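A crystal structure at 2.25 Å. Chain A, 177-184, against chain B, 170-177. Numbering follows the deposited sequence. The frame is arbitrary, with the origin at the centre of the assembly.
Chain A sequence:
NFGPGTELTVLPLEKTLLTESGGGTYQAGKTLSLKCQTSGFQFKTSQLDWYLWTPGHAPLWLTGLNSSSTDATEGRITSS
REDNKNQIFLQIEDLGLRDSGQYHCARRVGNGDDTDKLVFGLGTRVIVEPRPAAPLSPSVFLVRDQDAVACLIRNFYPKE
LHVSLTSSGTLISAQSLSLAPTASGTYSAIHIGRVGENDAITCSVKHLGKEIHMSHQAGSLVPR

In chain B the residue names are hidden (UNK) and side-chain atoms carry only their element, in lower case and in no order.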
# COMPACT_ATOMS: atom_id res chain seq x y z
N LEU A 177 8.25 -1.13 -18.28
CA LEU A 177 9.08 -1.95 -17.41
C LEU A 177 8.63 -1.84 -15.96
O LEU A 177 8.48 -0.73 -15.44
CB LEU A 177 10.54 -1.52 -17.51
CG LEU A 177 11.51 -2.20 -16.55
CD1 LEU A 177 11.72 -3.64 -16.95
CD2 LEU A 177 12.81 -1.46 -16.53
N SER A 178 8.46 -2.98 -15.30
CA SER A 178 8.15 -3.02 -13.87
C SER A 178 9.24 -3.79 -13.15
O SER A 178 9.66 -4.87 -13.60
CB SER A 178 6.80 -3.69 -13.60
OG SER A 178 5.76 -3.12 -14.39
N LEU A 179 9.70 -3.25 -12.03
CA LEU A 179 10.86 -3.78 -11.34
C LEU A 179 10.54 -3.82 -9.86
O LEU A 179 9.94 -2.88 -9.35
CB LEU A 179 12.09 -2.90 -11.61
CG LEU A 179 13.43 -3.30 -11.00
CD1 LEU A 179 14.52 -3.23 -12.05
CD2 LEU A 179 13.75 -2.38 -9.85
N ALA A 180 10.92 -4.90 -9.19
CA ALA A 180 10.63 -4.99 -7.76
C ALA A 180 11.66 -5.86 -7.06
O ALA A 180 12.18 -6.81 -7.66
CB ALA A 180 9.23 -5.57 -7.49
N PRO A 181 11.97 -5.56 -5.81
CA PRO A 181 12.81 -6.47 -5.02
C PRO A 181 12.08 -7.76 -4.70
O PRO A 181 10.85 -7.81 -4.67
CB PRO A 181 13.11 -5.68 -3.74
CG PRO A 181 12.12 -4.56 -3.72
CD PRO A 181 11.76 -4.26 -5.15
N THR A 182 12.86 -8.81 -4.48
CA THR A 182 12.36 -10.08 -3.98
C THR A 182 12.79 -10.27 -2.52
O THR A 182 13.50 -9.43 -1.95
CB THR A 182 12.84 -11.24 -4.87
OG1 THR A 182 14.20 -11.53 -4.55
CG2 THR A 182 12.73 -10.86 -6.36
N ALA A 183 12.37 -11.38 -1.92
CA ALA A 183 12.70 -11.67 -0.53
C ALA A 183 14.17 -12.04 -0.35
O ALA A 183 14.73 -11.83 0.73
CB ALA A 183 11.82 -12.81 -0.01
N SER A 184 14.82 -12.56 -1.39
CA SER A 184 16.23 -12.93 -1.33
C SER A 184 17.17 -11.75 -1.47
O SER A 184 18.38 -11.96 -1.57
CB SER A 184 16.55 -13.93 -2.43
OG SER A 184 16.23 -13.36 -3.68
N UNK B 170 0.12 -14.48 -0.73
CA UNK B 170 1.48 -14.90 -1.00
C UNK B 170 2.37 -13.70 -1.30
O UNK B 170 1.90 -12.60 -1.62
c UNK B 170 1.50 -15.88 -2.17
c UNK B 170 0.59 -17.07 -1.89
c UNK B 170 1.21 -17.97 -0.83
c UNK B 170 0.28 -17.85 -3.16
N UNK B 171 3.68 -13.92 -1.19
CA UNK B 171 4.67 -12.85 -1.35
C UNK B 171 4.90 -12.65 -2.85
O UNK B 171 5.85 -13.17 -3.45
c UNK B 171 7.01 -12.09 -0.68
o UNK B 171 8.16 -12.42 -1.05
c UNK B 171 5.95 -13.19 -0.59
o UNK B 171 6.71 -10.92 -0.37
N UNK B 172 4.00 -11.90 -3.47
CA UNK B 172 4.11 -11.56 -4.88
C UNK B 172 4.86 -10.23 -5.06
O UNK B 172 4.96 -9.43 -4.14
c UNK B 172 2.72 -11.47 -5.53
N UNK B 173 5.38 -10.01 -6.26
CA UNK B 173 5.96 -8.72 -6.61
C UNK B 173 4.92 -7.89 -7.34
O UNK B 173 4.19 -8.41 -8.19
n UNK B 173 8.38 -10.84 -5.03
c UNK B 173 7.19 -8.89 -7.51
o UNK B 173 8.63 -11.57 -7.14
c UNK B 173 8.50 -10.64 -6.33
c UNK B 173 8.47 -9.22 -6.80
N UNK B 174 4.88 -6.59 -7.05
CA UNK B 174 3.93 -5.69 -7.68
C UNK B 174 4.67 -4.54 -8.33
O UNK B 174 5.49 -3.89 -7.68
c UNK B 174 2.28 -7.71 -3.97
c UNK B 174 2.92 -5.14 -6.67
c UNK B 174 2.26 -6.21 -5.85
c UNK B 174 1.07 -8.24 -4.37
c UNK B 174 0.46 -7.77 -5.52
c UNK B 174 1.06 -6.76 -6.26
c UNK B 174 2.87 -6.70 -4.71
N UNK B 175 4.40 -4.28 -9.59
CA UNK B 175 4.93 -3.10 -10.24
C UNK B 175 4.13 -1.86 -9.88
O UNK B 175 3.06 -1.92 -9.28
N UNK B 176 4.66 -0.71 -10.27
CA UNK B 176 3.94 0.54 -10.02
C UNK B 176 2.70 0.61 -10.89
O UNK B 176 2.58 -0.08 -11.90
c UNK B 176 5.67 0.97 -11.62
c UNK B 176 5.74 -0.53 -11.26
c UNK B 176 4.96 1.61 -10.42
N UNK B 177 1.77 1.47 -10.50
CA UNK B 177 0.64 1.77 -11.37
C UNK B 177 1.09 2.82 -12.37
O UNK B 177 1.50 3.91 -11.99
c UNK B 177 -1.70 2.64 -11.50
c UNK B 177 -1.00 1.15 -9.59
c UNK B 177 -0.57 2.25 -10.56
c UNK B 177 -2.26 1.42 -8.80
O HOH W 1 3.35 -2.50 -13.18
O HOH W 2 9.80 -12.97 -3.28

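Position 170 has four side-chain carbons, forked at the second. The fork lies one carbon beyond CB. No atom of this side chain comes within reach of the chain A stretch. This is Leu B170, and its O accepts a weak backbone hydrogen bond from N of position 172, at 2.9 Å.

Position 171 has two side-chain carbons, the second carrying two oxygens. CB points toward chain A, and one oxygen lies 3.8 Å from CB of Ala A183. The residue is Asp B171. Its OD2 is the oxygen near Ala A183, and it also accepts a hydrogen bond from water 2, 2.8 Å from the water O.

Position 172 has a single side-chain carbon. It is buried but out of reach of the chain A stretch. This is Ala B172.

Position 173 has three carbons in a row, the third carrying one oxygen and one nitrogen. CB points toward chain A. The second carbon lies 3.8 Å from CB of Ala A180 and 3.5 Å from O of Pro A181. The amide end reaches Thr A182. The residue is Gln B173, with chi1 in m and chi2 in p. Its NE2 is 4.2 Å from CA of Thr A182, and its OE1 is 4.2 Å from CG2 of the same residue. NE2 also donates to water 2, 3.1 Å from the water O.

Position 174 has one carbon and then a ring of six carbons. CB points away from chain A; the nearest side-chain atom, CB, is 6.4 Å from CB of Ala A180. The backbone makes the contact: O lies 4.1 Å from CB of Ala A180. This is Phe B174.

Position 175 has no side-chain atoms. Its CA packs 3.9 Å from CB of Ser A178. This is Gly B175. An ideal CB here would lie 2.6 Å from CB of Ser A178, a clash. The bare backbone lets the chains come this close.

Position 176 has three carbons closing a ring onto the backbone N. The ring carbon bonded to N lies 4.1 Å from OG of Ser A178. The ring identifies Pro B176. Its O accepts a hydrogen bond from water 1, 2.8 Å from the water O.

Position 177 has four carbons, forked at the first, with one arm two carbons long. It is out of reach of the chain A stretch. This is Ile B177.

The two stretches run in roughly opposite directions, 153° apart, and bury 303 Å² in total. No direct hydrogen bond crosses between them. Ser A178 and Ala A180 face chain B, while Leu A177 and Leu A179 point away. The contact is close packing at Gly B175 and Gln B173, joined by two water bridges. Water 1 links Ser A178 to Pro B176; OG of Ser A178 is 2.8 Å from O of water 1. Water 2 joins Asp B171 and Gln B173, and accepts a weak bond from Ala A183, whose N is 3.3 Å from O of water 2.

Chain B (170-177) LDAQFGPI
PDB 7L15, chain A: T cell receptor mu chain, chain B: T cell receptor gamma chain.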